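Local coordinates for malonyl CoA-acyl carrier protein transacylase (PDB 2QC3) that transfers the malonyl group from malonyl-CoA to holo acyl carrier protein, supplying malonyl-ACP for fatty acid biosynthesis in Mycobacterium tuberculosis, at residues D39-L42 against A43-G46; V143-R146 against L147-D151; D29-A32 against A33-A37. All coordinates share one frame; numbering follows the deposited sequence.

Contact 1: residues D39-L42 against A43-G46; sequences DLDL and ARLG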
loop_
_atom_site.group_PDB
_atom_site.type_symbol
_atom_site.label_atom_id
_atom_site.label_comp_id
_atom_site.label_asym_id
_atom_site.label_seq_id
_atom_site.Cartn_x
_atom_site.Cartn_y
_atom_site.Cartn_z
ATOM N N ASP A 39 4.364 1.298 -19.163
ATOM C CA ASP A 39 5.519 1.744 -19.939
ATOM C C ASP A 39 6.786 1.618 -19.101
ATOM O O ASP A 39 7.596 2.539 -19.027
ATOM C CB ASP A 39 5.321 3.196 -20.386
ATOM C CG ASP A 39 6.477 3.710 -21.220
ATOM O OD1 ASP A 39 6.843 3.032 -22.204
ATOM O OD2 ASP A 39 7.015 4.790 -20.895
ATOM N N LEU A 40 6.948 0.459 -18.477
ATOM C CA LEU A 40 8.091 0.197 -17.622
ATOM C C LEU A 40 8.487 -1.273 -17.759
ATOM O O LEU A 40 7.627 -2.150 -17.787
ATOM C CB LEU A 40 7.701 0.497 -16.172
ATOM C CG LEU A 40 8.649 1.235 -15.225
ATOM C CD1 LEU A 40 9.024 2.593 -15.803
ATOM C CD2 LEU A 40 7.953 1.411 -13.874
ATOM N N ASP A 41 9.784 -1.543 -17.847
ATOM C CA ASP A 41 10.264 -2.916 -17.970
ATOM C C ASP A 41 10.184 -3.561 -16.592
ATOM O O ASP A 41 11.204 -3.778 -15.943
ATOM C CB ASP A 41 11.713 -2.935 -18.460
ATOM C CG ASP A 41 12.144 -4.301 -18.977
ATOM O OD1 ASP A 41 11.809 -5.326 -18.344
ATOM O OD2 ASP A 41 12.836 -4.348 -20.017
ATOM N N LEU A 42 8.968 -3.858 -16.149
ATOM C CA LEU A 42 8.756 -4.465 -14.839
ATOM C C LEU A 42 9.513 -5.780 -14.671
ATOM O O LEU A 42 9.935 -6.122 -13.569
ATOM C CB LEU A 42 7.261 -4.695 -14.601
ATOM C CG LEU A 42 6.387 -3.434 -14.582
ATOM C CD1 LEU A 42 4.930 -3.821 -14.410
ATOM C CD2 LEU A 42 6.838 -2.517 -13.455
ATOM N N ALA A 43 9.680 -6.512 -15.767
ATOM C CA ALA A 43 10.382 -7.791 -15.736
ATOM C C ALA A 43 11.777 -7.660 -15.132
ATOM O O ALA A 43 12.101 -8.325 -14.149
ATOM C CB ALA A 43 10.477 -8.366 -17.144
ATOM N N ARG A 44 12.605 -6.803 -15.721
ATOM C CA ARG A 44 13.962 -6.611 -15.219
ATOM C C ARG A 44 13.956 -5.888 -13.879
ATOM O O ARG A 44 14.800 -6.147 -13.022
ATOM C CB ARG A 44 14.805 -5.822 -16.223
ATOM C CG ARG A 44 14.188 -4.506 -16.664
ATOM C CD ARG A 44 15.191 -3.622 -17.403
ATOM N NE ARG A 44 15.814 -2.636 -16.518
ATOM C CZ ARG A 44 16.620 -2.931 -15.501
ATOM N NH1 ARG A 44 16.921 -4.192 -15.222
ATOM N NH2 ARG A 44 17.119 -1.958 -14.750
ATOM N N LEU A 45 12.997 -4.983 -13.700
ATOM C CA LEU A 45 12.884 -4.224 -12.460
ATOM C C LEU A 45 12.638 -5.122 -11.255
ATOM O O LEU A 45 13.220 -4.916 -10.194
ATOM C CB LEU A 45 11.755 -3.196 -12.573
ATOM C CG LEU A 45 12.008 -2.056 -13.562
ATOM C CD1 LEU A 45 10.747 -1.236 -13.752
ATOM C CD2 LEU A 45 13.150 -1.192 -13.047
ATOM N N GLY A 46 11.782 -6.124 -11.425
ATOM C CA GLY A 46 11.470 -7.020 -10.328
ATOM C C GLY A 46 12.369 -8.234 -10.192
ATOM O O GLY A 46 12.220 -9.010 -9.248
HETATM O O HOH W 1 9.205 -6.036 -18.576
#
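An N-cap opens the short helix 42-47: Asp-41, in the position just before the first turn, turns its carboxylate back over the helix start and accepts from the backbone of Arg-44. The bond from Arg-44 N to Asp-41 OD1 is 3.1 Å long and almost straight (173° at the hydrogen), yet it reaches the oxygen from above the carboxylate plane, 40° out of it. With chi1 at -164°, Asp-41 CG stands opposite the backbone N and beside the carbonyl carbon, which swings OD1 over the first turn. Asp-41 OD1 takes a second bond, from a water whose O is 2.7 Å from it, and that water accepts from Ala-43 N, so two amides at the helix start are served by one carboxylate, one directly and one through water. The negative charge at this end would be expected to suit the helix dipole. Arg-44 folds its aliphatic part against the cap, CG lying 3.0 Å from Asp-41 OD1 and the two side chains crossing at about a right angle; its guanidinium does not join the cap but makes a salt bridge with Glu-53. The backbone goes on helically: the carbonyl O of Asp-41 accepts from Leu-45 N at 3.1 Å, and Leu-42 O receives Gly-46 N. On the apolar side Leu-45 CD1 touches two leucines, 3.6 Å from Leu-40 CG and, more loosely, 4.1 Å from Leu-42 CD2. Leu-40, Leu-42 and Leu-45 all rest on helix 57-77, at Pro-62, Ala-66, Val-59 and Leu-63, while Leu-42 also packs on Ile-31 and Trp-34 of helix 27-37, and Ala-43 on Ile-31.

Contact 2: residues V143-R146 against L147-D151; sequences VLSR and LEQLD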
loop_
_atom_site.group_PDB
_atom_site.type_symbol
_atom_site.label_atom_id
_atom_site.label_comp_id
_atom_site.label_asym_id
_atom_site.label_seq_id
_atom_site.Cartn_x
_atom_site.Cartn_y
_atom_site.Cartn_z
ATOM N N VAL A 143 3.495 12.814 21.329
ATOM C CA VAL A 143 4.088 12.664 20.005
ATOM C C VAL A 143 3.253 13.420 18.966
ATOM O O VAL A 143 3.774 14.266 18.241
ATOM C CB VAL A 143 4.197 11.174 19.594
ATOM C CG1 VAL A 143 4.480 11.050 18.106
ATOM C CG2 VAL A 143 5.322 10.507 20.374
ATOM N N LEU A 144 1.957 13.131 18.910
ATOM C CA LEU A 144 1.092 13.792 17.941
ATOM C C LEU A 144 1.142 15.300 18.124
ATOM O O LEU A 144 1.338 16.034 17.161
ATOM C CB LEU A 144 -0.340 13.259 18.050
ATOM C CG LEU A 144 -0.448 11.829 17.494
ATOM C CD1 LEU A 144 -1.837 11.267 17.686
ATOM C CD2 LEU A 144 -0.093 11.849 16.016
ATOM N N SER A 145 0.998 15.751 19.364
ATOM C CA SER A 145 1.062 17.171 19.686
ATOM C C SER A 145 2.373 17.775 19.190
ATOM O O SER A 145 2.391 18.857 18.603
ATOM C CB SER A 145 0.957 17.361 21.198
ATOM O OG SER A 145 1.304 18.677 21.575
ATOM N N ARG A 146 3.476 17.074 19.422
ATOM C CA ARG A 146 4.759 17.578 18.975
ATOM C C ARG A 146 4.775 17.709 17.456
ATOM O O ARG A 146 5.311 18.676 16.925
ATOM C CB ARG A 146 5.896 16.661 19.436
ATOM C CG ARG A 146 7.288 17.169 19.052
ATOM C CD ARG A 146 7.511 18.595 19.553
ATOM N NE ARG A 146 8.814 19.131 19.173
ATOM C CZ ARG A 146 9.180 20.401 19.343
ATOM N NH1 ARG A 146 8.335 21.271 19.885
ATOM N NH2 ARG A 146 10.393 20.798 18.983
ATOM N N LEU A 147 4.182 16.744 16.755
ATOM C CA LEU A 147 4.154 16.805 15.297
ATOM C C LEU A 147 3.466 18.080 14.801
ATOM O O LEU A 147 3.975 18.755 13.910
ATOM C CB LEU A 147 3.449 15.576 14.699
ATOM C CG LEU A 147 4.000 14.167 14.966
ATOM C CD1 LEU A 147 3.356 13.182 13.975
ATOM C CD2 LEU A 147 5.513 14.139 14.806
ATOM N N GLU A 148 2.313 18.409 15.369
ATOM C CA GLU A 148 1.600 19.615 14.948
ATOM C C GLU A 148 2.432 20.853 15.244
ATOM O O GLU A 148 2.447 21.790 14.456
ATOM C CB GLU A 148 0.245 19.725 15.656
ATOM C CG GLU A 148 -0.537 20.987 15.369
ATOM C CD GLU A 148 -0.720 21.838 16.607
ATOM O OE1 GLU A 148 0.280 22.397 17.109
ATOM O OE2 GLU A 148 -1.869 21.942 17.088
ATOM N N GLN A 149 3.119 20.845 16.380
ATOM C CA GLN A 149 3.968 21.968 16.776
ATOM C C GLN A 149 5.037 22.242 15.722
ATOM O O GLN A 149 5.438 23.384 15.526
ATOM C CB GLN A 149 4.678 21.673 18.103
ATOM C CG GLN A 149 3.784 21.510 19.330
ATOM C CD GLN A 149 4.574 21.033 20.547
ATOM O OE1 GLN A 149 5.571 21.646 20.929
ATOM N NE2 GLN A 149 4.134 19.934 21.155
ATOM N N LEU A 150 5.494 21.185 15.053
ATOM C CA LEU A 150 6.540 21.293 14.042
ATOM C C LEU A 150 6.028 21.327 12.602
ATOM O O LEU A 150 6.815 21.238 11.657
ATOM C CB LEU A 150 7.516 20.127 14.201
ATOM C CG LEU A 150 8.169 20.024 15.585
ATOM C CD1 LEU A 150 8.934 18.705 15.731
ATOM C CD2 LEU A 150 9.093 21.228 15.788
ATOM N N ASP A 151 4.717 21.454 12.435
ATOM C CA ASP A 151 4.121 21.483 11.099
ATOM C C ASP A 151 4.309 20.167 10.361
ATOM O O ASP A 151 4.400 20.133 9.131
ATOM C CB ASP A 151 4.703 22.625 10.257
ATOM C CG ASP A 151 4.303 23.988 10.778
ATOM O OD1 ASP A 151 3.183 24.116 11.321
ATOM O OD2 ASP A 151 5.098 24.936 10.631
#
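Successive i to i+4 backbone bonds carry the chain from Val-143 through Leu-150, beginning with Leu-147 N to Val-143 O at 2.9 Å and ending with the more bent Leu-150 N to Arg-146 O. Over this last turn three polar side chains are joined in a row. Gln-149 offers NE2 to Ser-145 OG at 3.1 Å, the serine oxygen lying 22° out of the amide plane, and receives Arg-146 NH1 on OE1 at 3.0 Å. That oxygen lies in the guanidinium plane, but the nitrogen approaches from above the Gln-149 carbonyl plane, and the two flat groups stand 78° apart. The row spans the C-terminal turn of helix 140-149, which closes in a Schellman motif with Asp-151 at positive phi, Asp-151 N bonded to Glu-148 O and the next amide to Leu-147 O. A bend at chi2 (55°) brings the Arg-146 guanidinium over Leu-150, whose CD2 lies against one face, 3.5 Å from NH2 and offset toward the rim; CD1 meets NE. On the inner side of the helix Leu-144 CD2 approaches Leu-147 CD1 at 4.2 Å, and these leucines pack on Pro-154 of strand 153-159, Leu-147 also on Leu-175 of helix 169-177.

Contact 3: residues D29-A32 against A33-A37; sequences DQIA and AWSKA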
loop_
_atom_site.group_PDB
_atom_site.type_symbol
_atom_site.label_atom_id
_atom_site.label_comp_id
_atom_site.label_asym_id
_atom_site.label_seq_id
_atom_site.Cartn_x
_atom_site.Cartn_y
_atom_site.Cartn_z
ATOM N N ASP A 29 3.955 -13.514 -19.142
ATOM C CA ASP A 29 3.081 -12.895 -20.126
ATOM C C ASP A 29 2.306 -11.715 -19.548
ATOM O O ASP A 29 2.087 -10.715 -20.233
ATOM C CB ASP A 29 2.116 -13.939 -20.684
ATOM C CG ASP A 29 1.235 -13.388 -21.775
ATOM O OD1 ASP A 29 0.265 -12.672 -21.453
ATOM O OD2 ASP A 29 1.520 -13.668 -22.960
ATOM N N GLN A 30 1.886 -11.832 -18.292
ATOM C CA GLN A 30 1.153 -10.756 -17.639
ATOM C C GLN A 30 2.067 -9.569 -17.355
ATOM O O GLN A 30 1.669 -8.419 -17.531
ATOM C CB GLN A 30 0.516 -11.256 -16.341
ATOM C CG GLN A 30 -0.941 -11.646 -16.501
ATOM C CD GLN A 30 -1.422 -12.582 -15.413
ATOM O OE1 GLN A 30 -1.263 -12.311 -14.225
ATOM N NE2 GLN A 30 -2.020 -13.695 -15.819
ATOM N N ILE A 31 3.291 -9.852 -16.922
ATOM C CA ILE A 31 4.253 -8.795 -16.634
ATOM C C ILE A 31 4.565 -8.022 -17.911
ATOM O O ILE A 31 4.857 -6.824 -17.869
ATOM C CB ILE A 31 5.568 -9.367 -16.050
ATOM C CG1 ILE A 31 5.347 -9.800 -14.602
ATOM C CG2 ILE A 31 6.672 -8.320 -16.103
ATOM C CD1 ILE A 31 4.979 -8.652 -13.675
ATOM N N ALA A 32 4.501 -8.714 -19.046
ATOM C CA ALA A 32 4.765 -8.081 -20.330
ATOM C C ALA A 32 3.619 -7.122 -20.614
ATOM O O ALA A 32 3.835 -5.981 -21.009
ATOM C CB ALA A 32 4.860 -9.134 -21.434
ATOM N N ALA A 33 2.399 -7.597 -20.394
ATOM C CA ALA A 33 1.208 -6.789 -20.610
ATOM C C ALA A 33 1.191 -5.585 -19.669
ATOM O O ALA A 33 0.786 -4.487 -20.059
ATOM C CB ALA A 33 -0.039 -7.636 -20.395
ATOM N N TRP A 34 1.631 -5.798 -18.431
ATOM C CA TRP A 34 1.656 -4.730 -17.437
ATOM C C TRP A 34 2.820 -3.773 -17.666
ATOM O O TRP A 34 2.724 -2.581 -17.357
ATOM C CB TRP A 34 1.721 -5.324 -16.023
ATOM C CG TRP A 34 0.506 -6.141 -15.677
ATOM C CD1 TRP A 34 -0.684 -6.152 -16.342
ATOM C CD2 TRP A 34 0.358 -7.051 -14.576
ATOM N NE1 TRP A 34 -1.565 -7.008 -15.727
ATOM C CE2 TRP A 34 -0.954 -7.571 -14.639
ATOM C CE3 TRP A 34 1.203 -7.470 -13.540
ATOM C CZ2 TRP A 34 -1.443 -8.497 -13.710
ATOM C CZ3 TRP A 34 0.714 -8.394 -12.610
ATOM C CH2 TRP A 34 -0.599 -8.893 -12.703
ATOM N N SER A 35 3.918 -4.296 -18.204
ATOM C CA SER A 35 5.086 -3.475 -18.493
ATOM C C SER A 35 4.716 -2.480 -19.582
ATOM O O SER A 35 5.244 -1.371 -19.636
ATOM C CB SER A 35 6.252 -4.339 -18.978
ATOM O OG SER A 35 6.849 -5.041 -17.909
ATOM N N LYS A 36 3.802 -2.897 -20.451
ATOM C CA LYS A 36 3.343 -2.062 -21.548
ATOM C C LYS A 36 2.404 -0.983 -21.028
ATOM O O LYS A 36 2.553 0.191 -21.358
ATOM C CB LYS A 36 2.620 -2.918 -22.586
ATOM C CG LYS A 36 2.234 -2.179 -23.855
ATOM C CD LYS A 36 1.581 -3.132 -24.846
ATOM C CE LYS A 36 1.170 -2.425 -26.122
ATOM N NZ LYS A 36 0.512 -3.368 -27.079
ATOM N N ALA A 37 1.439 -1.394 -20.209
ATOM C CA ALA A 37 0.459 -0.475 -19.633
ATOM C C ALA A 37 1.119 0.605 -18.782
ATOM O O ALA A 37 0.668 1.746 -18.761
ATOM C CB ALA A 37 -0.556 -1.255 -18.789
#
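Ala-33 opens the second half of helix 27-37, its N bonded to Asp-29 O at 3.1 Å and its CB resting 3.4 Å from Gln-30 O. At Trp-34 the backbone N binds that same Gln-30 O at 2.8 Å, and the carbonyl oxygen also lies over one face of the indole, 3.2 Å from CG and offset toward the rim. The Gln-30 side chain runs beside the indole and points the same way, OE1 reaching CH2 at 3.8 Å with amide and ring planes 50° apart. The Ile-31 side chain crosses that of Trp-34 at about a right angle, Ile-31 CD1 lying 4.0 Å from Trp-34 CE3. Trp-34 is buried between helices 57-77 and 107-125, touching Leu-69, Leu-70 and Val-111. Ser-35 follows, its OG placed beside its own backbone N (chi1 -75°), close enough to donate to Ile-31 O at 2.7 Å; Ser-35 N donates to this carbonyl from the opposite face of its plane. Lys-36 N continues the helical bonding to Ala-32 O, while its extended side chain leads away. With its proton committed to Ile-31 O, the Ser-35 hydroxyl keeps its oxygen for an incoming donor, and Leu-42 N supplies it.

How the contacts relate
Contacts 3 and 1 follow one another in the chain and are packed together, their centres about 9 Å apart. Ser-35 of contact 3 is the join across the turn between helices 27-37 and 42-47, through two probable hydrogen bonds: from Leu-40 N to Ser-35 O at 2.8 Å and from Leu-42 N to Ser-35 OG at 3.0 Å. Ile-31 CG2 adds packing, 3.5 Å from Ala-43 N. Contact 2 lies on the opposite side of the chain's centre, its centre about 39 Å from that of contact 1 and 43 Å from that of contact 3. Its Leu-147 side chain is about 12 Å from that of His-195, catalytic by similarity; contacts 1 and 3 lie away from the catalytic residues.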